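Local coordinates for spore coat polysaccharide biosynthesis protein spsE (Bacillus subtilis, PDB 1VLI), which probably acts as an N-acylneuraminate-9-phosphate synthase, or a close relative of one, in making the polysaccharide of the spore coat, at residues A19-G24 with Q114-S119; D44-L49 with A100-P105; F138-Y143 with P149-V154; A168-V173 with I209-A214; E232-A237 with K270-G275. All blocks are in the same frame, centred on the assembly; numbering follows the deposited sequence.

Contact 1. Residues A19-G24 with Q114-S119; sequences ANKTVG and QVIFLS
I116 puts its CD1 methyl over the CB of A19, and this overlap is the apolar centre of the contact. The evidence is one close pair, A19 CB to I116 CD1 at 3.8 Å, backed by A19 CB to I116 CG1 at 4.1 Å. With CG1 beside the backbone N (chi1 -63°) and the chain then extended through chi2, the delta methyl is carried forward from strand 116-118 to the other segment. K21 comes alongside the same methyl: its CD lies 4.3 Å from I116 CD1, which is looser.

No direct hydrogen bond joins the segments, but water does. One water accepts from K21 NZ at 3.2 Å and donates to Q114 O at 3.1 Å. A second repeats the bridge, accepting from K21 NZ at 3.0 Å, with only a weak bond onward to the same carbonyl oxygen. The ammonium group also forms a salt bridge with D59, so its position is set by a charge as well as by the two waters.

A19 and N20 are the two central residues of the turn between strands 15-18 and 21-24, and their backbone angles, with A19 at 58°/-119°, fit a type II' beta turn. The hairpin lies across the N-terminal end of the TIM barrel of this NeuB-family protein. Its tip meets the start of strand 116-118, S136 just ahead of strand 138-140 packs on both A19 and I116, and V23 reaches F30 at the beginning of strand 30-36.

Contact 2. Residues D44-L49 with A100-P105; sequences DQAFAL and AEWILP
A46 and W102 supply one of two apolar touches, F47 and P105 the other. In the first, the methyl CB of A46 lies 4.2 Å from CZ3 of W102, on the six-membered half of the indole. The methyl approaches obliquely, and the pair is ordinary apolar packing. The corresponding CA atoms of A46 and W102 are 9.2 Å apart, so the indole does most of the reaching. In the second, the far end of the phenyl meets the pyrrolidine ring, with F47 CZ and P105 CB 4.3 Å apart. CG of F47 stands beside its backbone N (chi1 -67°), and from there the ring extends toward the first turn of the other helix.

A polar atom lies close by as well, though without a hydrogen bond. The carbonyl oxygen of P105 lies at the edge of the F47 ring and near its plane, 4.1 Å from CE1. At that distance the oxygen is only a loose neighbour of the ring edge, not a defined interaction.

Ring-to-ring contacts come from outside the two segments. H39 meets W102 edge-to-face, and Y109, a turn further along from P105, meets F47 with the ring planes at about 60°. L106 also packs on both A46 and F47, filling out the seam between the two touches.

Helices 43-56 and 103-112 follow strands 30-36 and 60-63, which are adjacent in the barrel sheet. The contact therefore ties together two neighbouring helices of the outer layer, near the start of each.

Contact 3. Residues F138-Y143 with P149-V154; sequences FKIASY and PLLKYV
V154 places its CG1 methyl over one face of the F138 ring, a CH-pi contact in which the methyl is 3.6 Å from the ring centroid and 25° off the normal. It is displaced toward the rim, where V154 CG1 comes within 3.3 Å of F138 CD2, a tight approach for two carbons. The methyl gets there because CG1 is trans to the valine backbone N (chi1 -177°), with CG2 beside that N. Two residues further along the strand, on the same side, I140 meets two leucines with different branches: its CG2 is 4.1 Å from L151 CD2, while its CD1 lies 4.3 Å from L150 CD2.

The backbone geometry sets up these touches. The axes of strand 138-140 and of the helical segment 149-154 run antiparallel (171°) and approach to 10.9 Å. Strand 138-140, helix 148-155 and strand 161-164 form a beta-alpha-beta unit of the TIM barrel. F138 and I140 face the helix. Between them K139 turns the opposite way, and its NZ donates to I140 O at 2.8 Å from above the carbonyl plane and also bonds S164 OG.

Further out, L130 and Q131 of helix 124-131 flank F138, and M161 packs against V154. No hydrogen bond crosses between the segments, so the strand-helix interface is held by shape and dispersion, with the lysine's polarity kept on the other side of the strand.

Contact 4. Residues A168-V173 with I209-A214; sequences AEISDV and IPMLAA
I170 points its CD1 methyl into the angle between M211 and L212, which approach it differently. The isoleucine and L212 slide past each other in opposite directions, bringing I170 CD1 to 3.7 Å from L212 CD2. Selenomethionine M211 instead crosses it at a slant, and its selenium SE lies 3.9 Å from the same I170 CD1. CG1 of I170 is trans to the backbone N (chi1 -168°), and chi2 (74°) then turns CD1 to where it meets both partners. V173, one turn along, adds a looser touch, its CG1 4.4 Å from L212 CD2.

Helices 170-181 and 208-215 follow strands 161-164 and 188-193, adjacent in the TIM-barrel sheet, and the contact joins these two neighbours of the outer layer where helix 170-181 begins. D172 helps to cap that beginning: its OD2 accepts from N of the N-cap residue E169 at 2.8 Å, nearly straight at 170°, which is the backbone N-H half of a capping box. The donor arrives on the anti side of the carboxylate, while OD1 forms a salt bridge with R311. F216 packs against both I170 and V173, and L212 also rests on I221 of strand 220-225.

Contact 5. Residues E232-A237 with K270-G275; sequences EAPCAA and KEMVDG
M272, a selenomethionine, is extended through its first two torsions (chi1 -172°, chi2 -169°), which carries CG and SE to the ring of P234; the bend at chi3 only turns the terminal methyl. C235 holds SG beside its own backbone N (chi1 -70°), and from there the sulfur meets the backbone of G275. The two pairs lie side by side along the helix-helix seam.

At the first, proline ring and selenomethionine chain cross at about a right angle. P234 CG is 3.8 Å from M272 SE, and P234 CB is 3.8 Å from M272 CG, so two neighbouring ring carbons share the load. At the second, SG of C235 sits 3.4 Å from the carbonyl carbon C of G275 and 3.5 Å from its O. With no side chain on G275, the helices come close here, the CA atoms of C235 and G275 being 6.4 Å apart.

Helices 232-239 and 266-285 are neighbours on the outside of the TIM barrel. Beneath them, K247 of strand 244-248 packs on both P234 and M272. The next residue, H248, binds the zinc ion together with H226, but the M272 side chain stays about 12 Å from the metal.

G275 O accepts a hydrogen bond from T279 OG1 and none from C235. The seam thus depends on polarisable sulfur and selenium atoms against carbon and a peptide group, a close fit without directional bonds.

How the contacts relate
Contacts 3 and 5 are buried, contacts 2 and 4 partly so, and contact 1 lies at the surface. Contacts 2, 4 and 5 each join neighbouring helices of the barrel's outer layer; contact 3 instead packs a helix on its own strand, and contact 1 sets the N-terminal hairpin against a strand end. Only at contact 1 does a polar link, through water, span the two segments; elsewhere charged groups bond to the side. Aromatic rings mark contacts 2 and 3, selenium contacts 4 and 5. Contacts 1 and 3 meet where S119 O is 3.3 Å from K139 CB. Contacts 4 and 5 touch through I209 CD1 and A237 CB, 3.8 Å apart. Contacts 2 and 4 lie on opposite sides of the chain's centre.

Contact 1. Residues A19-G24 with Q114-S119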
# COMPACT_ATOMS: atom_id res chain seq x y z
N ALA A 19 15.93 -2.41 -6.73
CA ALA A 19 17.04 -1.66 -7.39
C ALA A 19 18.35 -2.42 -7.13
O ALA A 19 18.46 -3.60 -7.47
CB ALA A 19 17.13 -0.20 -6.89
N ASN A 20 19.29 -1.76 -6.46
CA ASN A 20 20.61 -2.33 -6.20
C ASN A 20 20.79 -2.89 -4.77
O ASN A 20 21.93 -3.08 -4.31
CB ASN A 20 21.68 -1.25 -6.49
CG ASN A 20 21.64 -0.09 -5.47
OD1 ASN A 20 20.57 0.33 -5.04
ND2 ASN A 20 22.82 0.41 -5.09
N LYS A 21 19.67 -3.20 -4.10
CA LYS A 21 19.65 -3.45 -2.65
C LYS A 21 18.85 -4.67 -2.24
O LYS A 21 17.73 -4.86 -2.68
CB LYS A 21 19.06 -2.24 -1.93
CG LYS A 21 20.08 -1.51 -1.16
CD LYS A 21 19.72 -0.06 -0.97
CE LYS A 21 20.99 0.73 -0.67
NZ LYS A 21 20.72 1.87 0.23
N THR A 22 19.42 -5.48 -1.36
CA THR A 22 18.73 -6.67 -0.88
C THR A 22 17.72 -6.38 0.22
O THR A 22 17.92 -5.50 1.09
CB THR A 22 19.73 -7.70 -0.42
OG1 THR A 22 20.79 -7.73 -1.37
CG2 THR A 22 19.14 -9.13 -0.48
N VAL A 23 16.65 -7.16 0.18
CA VAL A 23 15.55 -7.05 1.12
C VAL A 23 15.26 -8.46 1.59
O VAL A 23 15.07 -9.36 0.77
CB VAL A 23 14.34 -6.42 0.39
CG1 VAL A 23 13.17 -6.17 1.31
CG2 VAL A 23 14.76 -5.10 -0.30
N GLY A 24 15.26 -8.69 2.91
CA GLY A 24 14.97 -10.02 3.44
C GLY A 24 16.12 -10.67 4.15
O GLY A 24 17.00 -9.97 4.66
N GLN A 114 21.02 9.11 -4.12
CA GLN A 114 21.09 7.67 -3.86
C GLN A 114 19.97 7.17 -2.96
O GLN A 114 20.19 6.40 -2.03
CB GLN A 114 22.46 7.27 -3.34
CG GLN A 114 23.46 7.04 -4.45
CD GLN A 114 24.86 7.42 -4.06
OE1 GLN A 114 25.38 6.99 -3.02
NE2 GLN A 114 25.49 8.26 -4.89
N VAL A 115 18.77 7.66 -3.24
CA VAL A 115 17.59 7.08 -2.63
C VAL A 115 16.67 6.55 -3.73
O VAL A 115 16.70 7.01 -4.90
CB VAL A 115 16.88 8.03 -1.61
CG1 VAL A 115 17.87 8.57 -0.61
CG2 VAL A 115 16.21 9.17 -2.29
N ILE A 116 15.87 5.56 -3.35
CA ILE A 116 15.04 4.85 -4.30
C ILE A 116 13.65 5.44 -4.21
O ILE A 116 12.98 5.36 -3.16
CB ILE A 116 15.00 3.34 -3.96
CG1 ILE A 116 16.41 2.71 -4.08
CG2 ILE A 116 13.96 2.61 -4.82
CD1 ILE A 116 16.51 1.31 -3.42
N PHE A 117 13.21 6.01 -5.33
CA PHE A 117 11.88 6.54 -5.48
C PHE A 117 10.88 5.41 -5.58
O PHE A 117 11.07 4.46 -6.35
CB PHE A 117 11.80 7.39 -6.74
CG PHE A 117 10.41 7.94 -7.02
CD1 PHE A 117 10.01 9.18 -6.50
CD2 PHE A 117 9.50 7.21 -7.79
CE1 PHE A 117 8.72 9.68 -6.75
CE2 PHE A 117 8.21 7.70 -8.03
CZ PHE A 117 7.83 8.94 -7.52
N LEU A 118 9.82 5.53 -4.78
CA LEU A 118 8.70 4.59 -4.81
C LEU A 118 7.37 5.31 -4.80
O LEU A 118 7.22 6.37 -4.20
CB LEU A 118 8.75 3.64 -3.61
CG LEU A 118 9.92 2.67 -3.52
CD1 LEU A 118 9.80 2.01 -2.20
CD2 LEU A 118 9.88 1.64 -4.63
N SER A 119 6.38 4.71 -5.45
CA SER A 119 5.01 5.19 -5.33
C SER A 119 4.01 4.01 -5.24
O SER A 119 4.40 2.84 -5.31
CB SER A 119 4.68 6.09 -6.52
OG SER A 119 3.65 6.97 -6.17
O HOH W 1 19.03 3.54 -1.86
O HOH W 2 22.27 4.40 -0.33

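Contact 2. Residues D44-L49 with A100-P105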
# COMPACT_ATOMS: atom_id res chain seq x y z
N ASP A 44 10.29 22.59 -5.03
CA ASP A 44 11.51 22.75 -4.22
C ASP A 44 11.36 22.08 -2.85
O ASP A 44 12.34 21.59 -2.29
CB ASP A 44 11.92 24.22 -4.09
CG ASP A 44 10.73 25.12 -3.75
OD1 ASP A 44 9.84 25.31 -4.62
OD2 ASP A 44 10.60 25.67 -2.63
N GLN A 45 10.12 22.07 -2.33
CA GLN A 45 9.80 21.41 -1.07
C GLN A 45 9.83 19.90 -1.25
O GLN A 45 10.18 19.16 -0.31
CB GLN A 45 8.45 21.86 -0.51
CG GLN A 45 8.26 21.58 1.00
CD GLN A 45 7.02 22.26 1.57
OE1 GLN A 45 6.88 23.47 1.51
NE2 GLN A 45 6.12 21.47 2.14
N ALA A 46 9.46 19.43 -2.45
CA ALA A 46 9.63 18.01 -2.80
C ALA A 46 11.12 17.61 -2.78
O ALA A 46 11.46 16.57 -2.20
CB ALA A 46 8.98 17.68 -4.12
N PHE A 47 11.99 18.43 -3.38
CA PHE A 47 13.45 18.21 -3.35
C PHE A 47 13.98 18.23 -1.92
O PHE A 47 14.90 17.46 -1.60
CB PHE A 47 14.25 19.26 -4.17
CG PHE A 47 14.03 19.17 -5.67
CD1 PHE A 47 13.90 17.95 -6.31
CD2 PHE A 47 14.01 20.33 -6.44
CE1 PHE A 47 13.70 17.88 -7.69
CE2 PHE A 47 13.81 20.27 -7.84
CZ PHE A 47 13.67 19.04 -8.46
N ALA A 48 13.41 19.09 -1.07
CA ALA A 48 13.85 19.17 0.32
C ALA A 48 13.46 17.90 1.12
O ALA A 48 14.21 17.44 1.99
CB ALA A 48 13.32 20.43 0.99
N LEU A 49 12.31 17.32 0.80
CA LEU A 49 11.88 16.06 1.45
C LEU A 49 12.84 14.94 1.08
O LEU A 49 13.40 14.29 1.94
CB LEU A 49 10.44 15.73 1.11
CG LEU A 49 9.40 16.56 1.87
CD1 LEU A 49 8.12 16.64 1.05
CD2 LEU A 49 9.13 15.99 3.27
N ALA A 100 2.86 16.51 -13.81
CA ALA A 100 3.63 15.59 -14.62
C ALA A 100 5.05 16.06 -14.94
O ALA A 100 5.96 15.23 -15.11
CB ALA A 100 2.87 15.28 -15.90
N GLU A 101 5.27 17.38 -14.99
CA GLU A 101 6.61 17.88 -15.29
C GLU A 101 7.58 17.76 -14.13
O GLU A 101 8.78 18.04 -14.30
CB GLU A 101 6.60 19.31 -15.85
CG GLU A 101 6.06 20.41 -14.94
CD GLU A 101 4.55 20.66 -15.06
OE1 GLU A 101 3.80 19.86 -15.70
OE2 GLU A 101 4.12 21.69 -14.48
N TRP A 102 7.07 17.35 -12.97
CA TRP A 102 7.92 17.12 -11.79
C TRP A 102 8.68 15.81 -11.87
O TRP A 102 9.79 15.72 -11.36
CB TRP A 102 7.09 17.07 -10.52
CG TRP A 102 6.65 18.38 -9.96
CD1 TRP A 102 6.57 19.59 -10.61
CD2 TRP A 102 6.15 18.60 -8.64
NE1 TRP A 102 6.09 20.55 -9.75
CE2 TRP A 102 5.82 19.97 -8.54
CE3 TRP A 102 5.95 17.79 -7.52
CZ2 TRP A 102 5.30 20.53 -7.36
CZ3 TRP A 102 5.44 18.34 -6.36
CH2 TRP A 102 5.11 19.70 -6.29
N ILE A 103 8.09 14.81 -12.51
CA ILE A 103 8.43 13.40 -12.33
C ILE A 103 9.86 13.00 -12.75
O ILE A 103 10.59 12.41 -11.94
CB ILE A 103 7.35 12.49 -12.98
CG1 ILE A 103 5.95 12.81 -12.40
CG2 ILE A 103 7.68 11.02 -12.81
CD1 ILE A 103 5.77 12.55 -10.87
N LEU A 104 10.26 13.31 -13.97
CA LEU A 104 11.66 13.04 -14.40
C LEU A 104 12.70 13.73 -13.49
O LEU A 104 13.60 13.05 -12.98
CB LEU A 104 11.89 13.33 -15.90
CG LEU A 104 10.99 12.48 -16.82
CD1 LEU A 104 11.36 12.60 -18.29
CD2 LEU A 104 10.96 10.99 -16.41
N PRO A 105 12.55 15.05 -13.26
CA PRO A 105 13.38 15.75 -12.25
C PRO A 105 13.40 15.08 -10.87
O PRO A 105 14.48 14.88 -10.33
CB PRO A 105 12.74 17.14 -12.17
CG PRO A 105 12.15 17.33 -13.52
CD PRO A 105 11.64 15.98 -13.94

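Contact 3. Residues F138-Y143 with P149-V154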
# COMPACT_ATOMS: atom_id res chain seq x y z
N PHE A 138 6.44 -2.02 -6.87
CA PHE A 138 5.08 -1.52 -6.85
C PHE A 138 4.60 -1.68 -5.41
O PHE A 138 4.83 -2.71 -4.80
CB PHE A 138 4.20 -2.32 -7.79
CG PHE A 138 4.51 -2.10 -9.25
CD1 PHE A 138 4.00 -0.99 -9.93
CD2 PHE A 138 5.29 -3.02 -9.95
CE1 PHE A 138 4.28 -0.79 -11.30
CE2 PHE A 138 5.58 -2.83 -11.33
CZ PHE A 138 5.09 -1.71 -12.00
N LYS A 139 3.99 -0.63 -4.89
CA LYS A 139 3.45 -0.58 -3.58
C LYS A 139 1.92 -0.62 -3.75
O LYS A 139 1.37 0.01 -4.62
CB LYS A 139 3.97 0.66 -2.82
CG LYS A 139 3.29 0.88 -1.43
CD LYS A 139 3.95 0.07 -0.31
CE LYS A 139 3.16 0.12 1.00
NZ LYS A 139 1.91 -0.72 0.97
N ILE A 140 1.24 -1.43 -2.95
CA ILE A 140 -0.22 -1.56 -3.01
C ILE A 140 -0.74 -1.20 -1.61
O ILE A 140 -0.20 -1.67 -0.63
CB ILE A 140 -0.61 -3.01 -3.35
CG1 ILE A 140 0.09 -3.51 -4.64
CG2 ILE A 140 -2.15 -3.18 -3.34
CD1 ILE A 140 -0.44 -2.95 -5.92
N ALA A 141 -1.75 -0.34 -1.53
CA ALA A 141 -2.34 0.08 -0.27
C ALA A 141 -3.23 -1.05 0.30
O ALA A 141 -3.65 -1.97 -0.44
CB ALA A 141 -3.22 1.36 -0.49
N SER A 142 -3.56 -0.91 1.58
CA SER A 142 -4.37 -1.90 2.29
C SER A 142 -5.72 -2.16 1.63
O SER A 142 -6.13 -3.32 1.52
CB SER A 142 -4.60 -1.48 3.75
OG SER A 142 -3.37 -1.41 4.46
N TYR A 143 -6.40 -1.11 1.17
CA TYR A 143 -7.78 -1.26 0.66
C TYR A 143 -7.86 -1.93 -0.71
O TYR A 143 -8.92 -2.40 -1.10
CB TYR A 143 -8.55 0.07 0.69
CG TYR A 143 -8.64 0.67 2.07
CD1 TYR A 143 -8.86 -0.15 3.19
CD2 TYR A 143 -8.49 2.04 2.27
CE1 TYR A 143 -8.94 0.38 4.49
CE2 TYR A 143 -8.56 2.59 3.57
CZ TYR A 143 -8.79 1.75 4.67
OH TYR A 143 -8.88 2.26 5.94
N PRO A 149 -7.73 -8.57 -9.79
CA PRO A 149 -7.34 -8.25 -11.17
C PRO A 149 -6.14 -7.28 -11.21
O PRO A 149 -5.21 -7.49 -12.01
CB PRO A 149 -8.61 -7.65 -11.77
CG PRO A 149 -9.75 -8.26 -10.90
CD PRO A 149 -9.15 -8.20 -9.54
N LEU A 150 -6.11 -6.29 -10.32
CA LEU A 150 -4.95 -5.43 -10.20
C LEU A 150 -3.71 -6.19 -9.74
O LEU A 150 -2.62 -5.97 -10.30
CB LEU A 150 -5.21 -4.24 -9.27
CG LEU A 150 -3.99 -3.36 -8.97
CD1 LEU A 150 -3.44 -2.60 -10.27
CD2 LEU A 150 -4.25 -2.41 -7.83
N LEU A 151 -3.84 -7.07 -8.75
CA LEU A 151 -2.65 -7.78 -8.26
C LEU A 151 -2.06 -8.64 -9.37
O LEU A 151 -0.86 -8.78 -9.46
CB LEU A 151 -2.96 -8.62 -7.01
CG LEU A 151 -3.45 -7.85 -5.77
CD1 LEU A 151 -3.87 -8.83 -4.67
CD2 LEU A 151 -2.41 -6.83 -5.23
N LYS A 152 -2.92 -9.24 -10.19
CA LYS A 152 -2.53 -10.11 -11.29
C LYS A 152 -1.83 -9.28 -12.37
O LYS A 152 -0.83 -9.68 -12.95
CB LYS A 152 -3.80 -10.74 -11.85
CG LYS A 152 -3.64 -12.00 -12.67
CD LYS A 152 -4.97 -12.36 -13.35
CE LYS A 152 -4.97 -13.78 -13.96
NZ LYS A 152 -6.17 -14.62 -13.57
N TYR A 153 -2.37 -8.10 -12.63
CA TYR A 153 -1.91 -7.25 -13.71
C TYR A 153 -0.51 -6.76 -13.42
O TYR A 153 0.36 -6.83 -14.28
CB TYR A 153 -2.85 -6.07 -13.83
CG TYR A 153 -2.59 -5.17 -14.99
CD1 TYR A 153 -1.69 -4.11 -14.90
CD2 TYR A 153 -3.28 -5.33 -16.18
CE1 TYR A 153 -1.47 -3.26 -15.94
CE2 TYR A 153 -3.07 -4.48 -17.24
CZ TYR A 153 -2.16 -3.44 -17.12
OH TYR A 153 -1.96 -2.58 -18.18
N VAL A 154 -0.29 -6.29 -12.20
CA VAL A 154 1.01 -5.82 -11.81
C VAL A 154 2.01 -6.98 -11.62
O VAL A 154 3.17 -6.87 -12.00
CB VAL A 154 0.91 -4.96 -10.54
CG1 VAL A 154 2.27 -4.44 -10.19
CG2 VAL A 154 -0.04 -3.81 -10.76

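Contact 4. Residues A168-V173 with I209-A214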
# COMPACT_ATOMS: atom_id res chain seq x y z
N ALA A 168 -6.99 -6.52 7.64
CA ALA A 168 -7.10 -7.76 6.88
C ALA A 168 -7.11 -8.92 7.84
O ALA A 168 -6.61 -8.80 8.96
CB ALA A 168 -5.93 -7.91 5.91
N GLU A 169 -7.69 -10.03 7.42
CA GLU A 169 -7.51 -11.27 8.13
C GLU A 169 -6.56 -12.14 7.33
O GLU A 169 -6.14 -11.75 6.22
CB GLU A 169 -8.85 -11.92 8.37
CG GLU A 169 -9.71 -10.99 9.20
CD GLU A 169 -10.74 -11.74 9.98
OE1 GLU A 169 -11.53 -12.49 9.37
OE2 GLU A 169 -10.74 -11.58 11.21
N ILE A 170 -6.21 -13.29 7.88
CA ILE A 170 -5.16 -14.13 7.30
C ILE A 170 -5.51 -14.64 5.88
O ILE A 170 -4.65 -14.73 4.99
CB ILE A 170 -4.72 -15.23 8.32
CG1 ILE A 170 -3.45 -15.95 7.89
CG2 ILE A 170 -5.85 -16.22 8.65
CD1 ILE A 170 -2.21 -15.15 8.03
N SER A 171 -6.80 -14.87 5.65
CA SER A 171 -7.25 -15.36 4.37
C SER A 171 -7.11 -14.31 3.27
O SER A 171 -6.82 -14.66 2.13
CB SER A 171 -8.68 -15.85 4.48
OG SER A 171 -9.43 -14.90 5.19
N ASP A 172 -7.29 -13.03 3.59
CA ASP A 172 -7.06 -11.95 2.60
C ASP A 172 -5.58 -11.86 2.23
O ASP A 172 -5.20 -11.62 1.05
CB ASP A 172 -7.50 -10.58 3.15
CG ASP A 172 -8.88 -10.63 3.83
OD1 ASP A 172 -9.83 -11.12 3.20
OD2 ASP A 172 -9.09 -10.20 4.98
N VAL A 173 -4.74 -12.04 3.25
CA VAL A 173 -3.30 -11.95 3.06
C VAL A 173 -2.89 -13.11 2.15
O VAL A 173 -2.17 -12.92 1.13
CB VAL A 173 -2.59 -11.93 4.39
CG1 VAL A 173 -1.13 -11.96 4.23
CG2 VAL A 173 -2.94 -10.68 5.14
N ILE A 209 3.74 -9.68 13.32
CA ILE A 209 4.90 -9.79 12.44
C ILE A 209 5.51 -11.22 12.39
O ILE A 209 5.54 -11.79 11.30
CB ILE A 209 5.95 -8.69 12.76
CG1 ILE A 209 5.40 -7.32 12.35
CG2 ILE A 209 7.29 -9.01 12.07
CD1 ILE A 209 6.29 -6.13 12.78
N PRO A 210 5.99 -11.79 13.52
CA PRO A 210 6.37 -13.22 13.53
C PRO A 210 5.32 -14.22 13.08
O PRO A 210 5.67 -15.19 12.42
CB PRO A 210 6.83 -13.49 14.99
CG PRO A 210 6.44 -12.32 15.77
CD PRO A 210 6.32 -11.13 14.80
N MSE A 211 4.05 -13.99 13.39
CA MSE A 211 2.99 -14.87 12.93
C MSE A 211 2.98 -14.89 11.39
O MSE A 211 3.03 -15.97 10.78
CB MSE A 211 1.65 -14.37 13.44
CG MSE A 211 0.49 -15.29 13.16
SE MSE A 211 -0.29 -15.04 11.43
CE MSE A 211 -1.21 -13.25 11.69
N LEU A 212 2.91 -13.72 10.76
CA LEU A 212 2.97 -13.68 9.28
C LEU A 212 4.23 -14.32 8.70
O LEU A 212 4.18 -14.98 7.69
CB LEU A 212 2.80 -12.27 8.71
CG LEU A 212 1.45 -11.63 8.96
CD1 LEU A 212 1.49 -10.22 8.44
CD2 LEU A 212 0.23 -12.45 8.38
N ALA A 213 5.34 -14.15 9.37
CA ALA A 213 6.61 -14.64 8.83
C ALA A 213 6.64 -16.17 8.80
O ALA A 213 7.12 -16.79 7.85
CB ALA A 213 7.78 -14.09 9.65
N ALA A 214 6.14 -16.79 9.86
CA ALA A 214 6.01 -18.22 9.88
C ALA A 214 4.94 -18.65 8.90
O ALA A 214 5.14 -19.60 8.15
CB ALA A 214 5.73 -18.73 11.30

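Contact 5. Residues E232-A237 with K270-G275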
# COMPACT_ATOMS: atom_id res chain seq x y z
N GLU A 232 10.10 3.83 19.29
CA GLU A 232 9.65 2.67 20.08
C GLU A 232 9.02 1.54 19.26
O GLU A 232 9.42 0.39 19.41
CB GLU A 232 8.84 3.06 21.33
CG GLU A 232 7.33 3.20 21.16
CD GLU A 232 6.62 3.12 22.50
OE1 GLU A 232 7.20 2.53 23.43
OE2 GLU A 232 5.49 3.65 22.64
N ALA A 233 8.09 1.86 18.35
CA ALA A 233 7.51 0.82 17.52
C ALA A 233 8.40 0.37 16.35
O ALA A 233 8.46 -0.85 16.10
CB ALA A 233 6.11 1.18 17.05
N PRO A 234 9.08 1.29 15.62
CA PRO A 234 10.06 0.85 14.59
C PRO A 234 11.10 -0.17 15.14
O PRO A 234 11.26 -1.25 14.57
CB PRO A 234 10.73 2.17 14.09
CG PRO A 234 9.66 3.24 14.32
CD PRO A 234 8.93 2.76 15.63
N CYS A 235 11.77 0.15 16.24
CA CYS A 235 12.78 -0.74 16.80
C CYS A 235 12.23 -2.05 17.36
O CYS A 235 12.83 -3.11 17.18
CB CYS A 235 13.56 -0.02 17.89
SG CYS A 235 14.62 1.28 17.24
N ALA A 236 11.08 -1.99 18.03
CA ALA A 236 10.46 -3.20 18.57
C ALA A 236 10.12 -4.12 17.40
O ALA A 236 10.40 -5.30 17.44
CB ALA A 236 9.25 -2.86 19.39
N ALA A 237 9.56 -3.56 16.34
CA ALA A 237 9.24 -4.32 15.12
C ALA A 237 10.48 -5.02 14.54
O ALA A 237 10.41 -6.22 14.21
CB ALA A 237 8.62 -3.42 14.08
N LYS A 270 16.10 10.79 10.98
CA LYS A 270 17.49 10.36 11.24
C LYS A 270 17.60 9.55 12.55
O LYS A 270 18.32 8.55 12.62
CB LYS A 270 18.42 11.57 11.29
CG LYS A 270 19.93 11.27 11.30
N GLU A 271 16.88 10.01 13.57
CA GLU A 271 16.83 9.37 14.87
C GLU A 271 16.25 7.94 14.77
O GLU A 271 16.85 7.00 15.30
CB GLU A 271 16.01 10.25 15.81
CG GLU A 271 15.85 9.75 17.23
CD GLU A 271 15.01 10.70 18.07
OE1 GLU A 271 14.99 11.92 17.77
OE2 GLU A 271 14.36 10.22 19.05
N MSE A 272 15.12 7.79 14.07
CA MSE A 272 14.53 6.48 13.79
C MSE A 272 15.51 5.55 13.11
O MSE A 272 15.70 4.41 13.56
CB MSE A 272 13.28 6.58 12.93
CG MSE A 272 12.56 5.22 12.82
SE MSE A 272 11.16 5.19 11.48
CE MSE A 272 12.33 5.42 9.72
N VAL A 273 16.11 6.02 12.02
CA VAL A 273 17.11 5.27 11.24
C VAL A 273 18.26 4.79 12.13
O VAL A 273 18.63 3.61 12.08
CB VAL A 273 17.63 6.09 10.01
CG1 VAL A 273 18.75 5.34 9.29
CG2 VAL A 273 16.46 6.40 9.02
N ASP A 274 18.81 5.69 12.94
CA ASP A 274 19.86 5.34 13.87
C ASP A 274 19.36 4.31 14.90
O ASP A 274 20.06 3.34 15.23
CB ASP A 274 20.42 6.60 14.56
CG ASP A 274 21.14 7.57 13.58
OD1 ASP A 274 21.44 7.20 12.42
OD2 ASP A 274 21.45 8.75 13.91
N GLY A 275 18.15 4.51 15.42
CA GLY A 275 17.52 3.48 16.25
C GLY A 275 17.50 2.10 15.60
O GLY A 275 17.99 1.12 16.18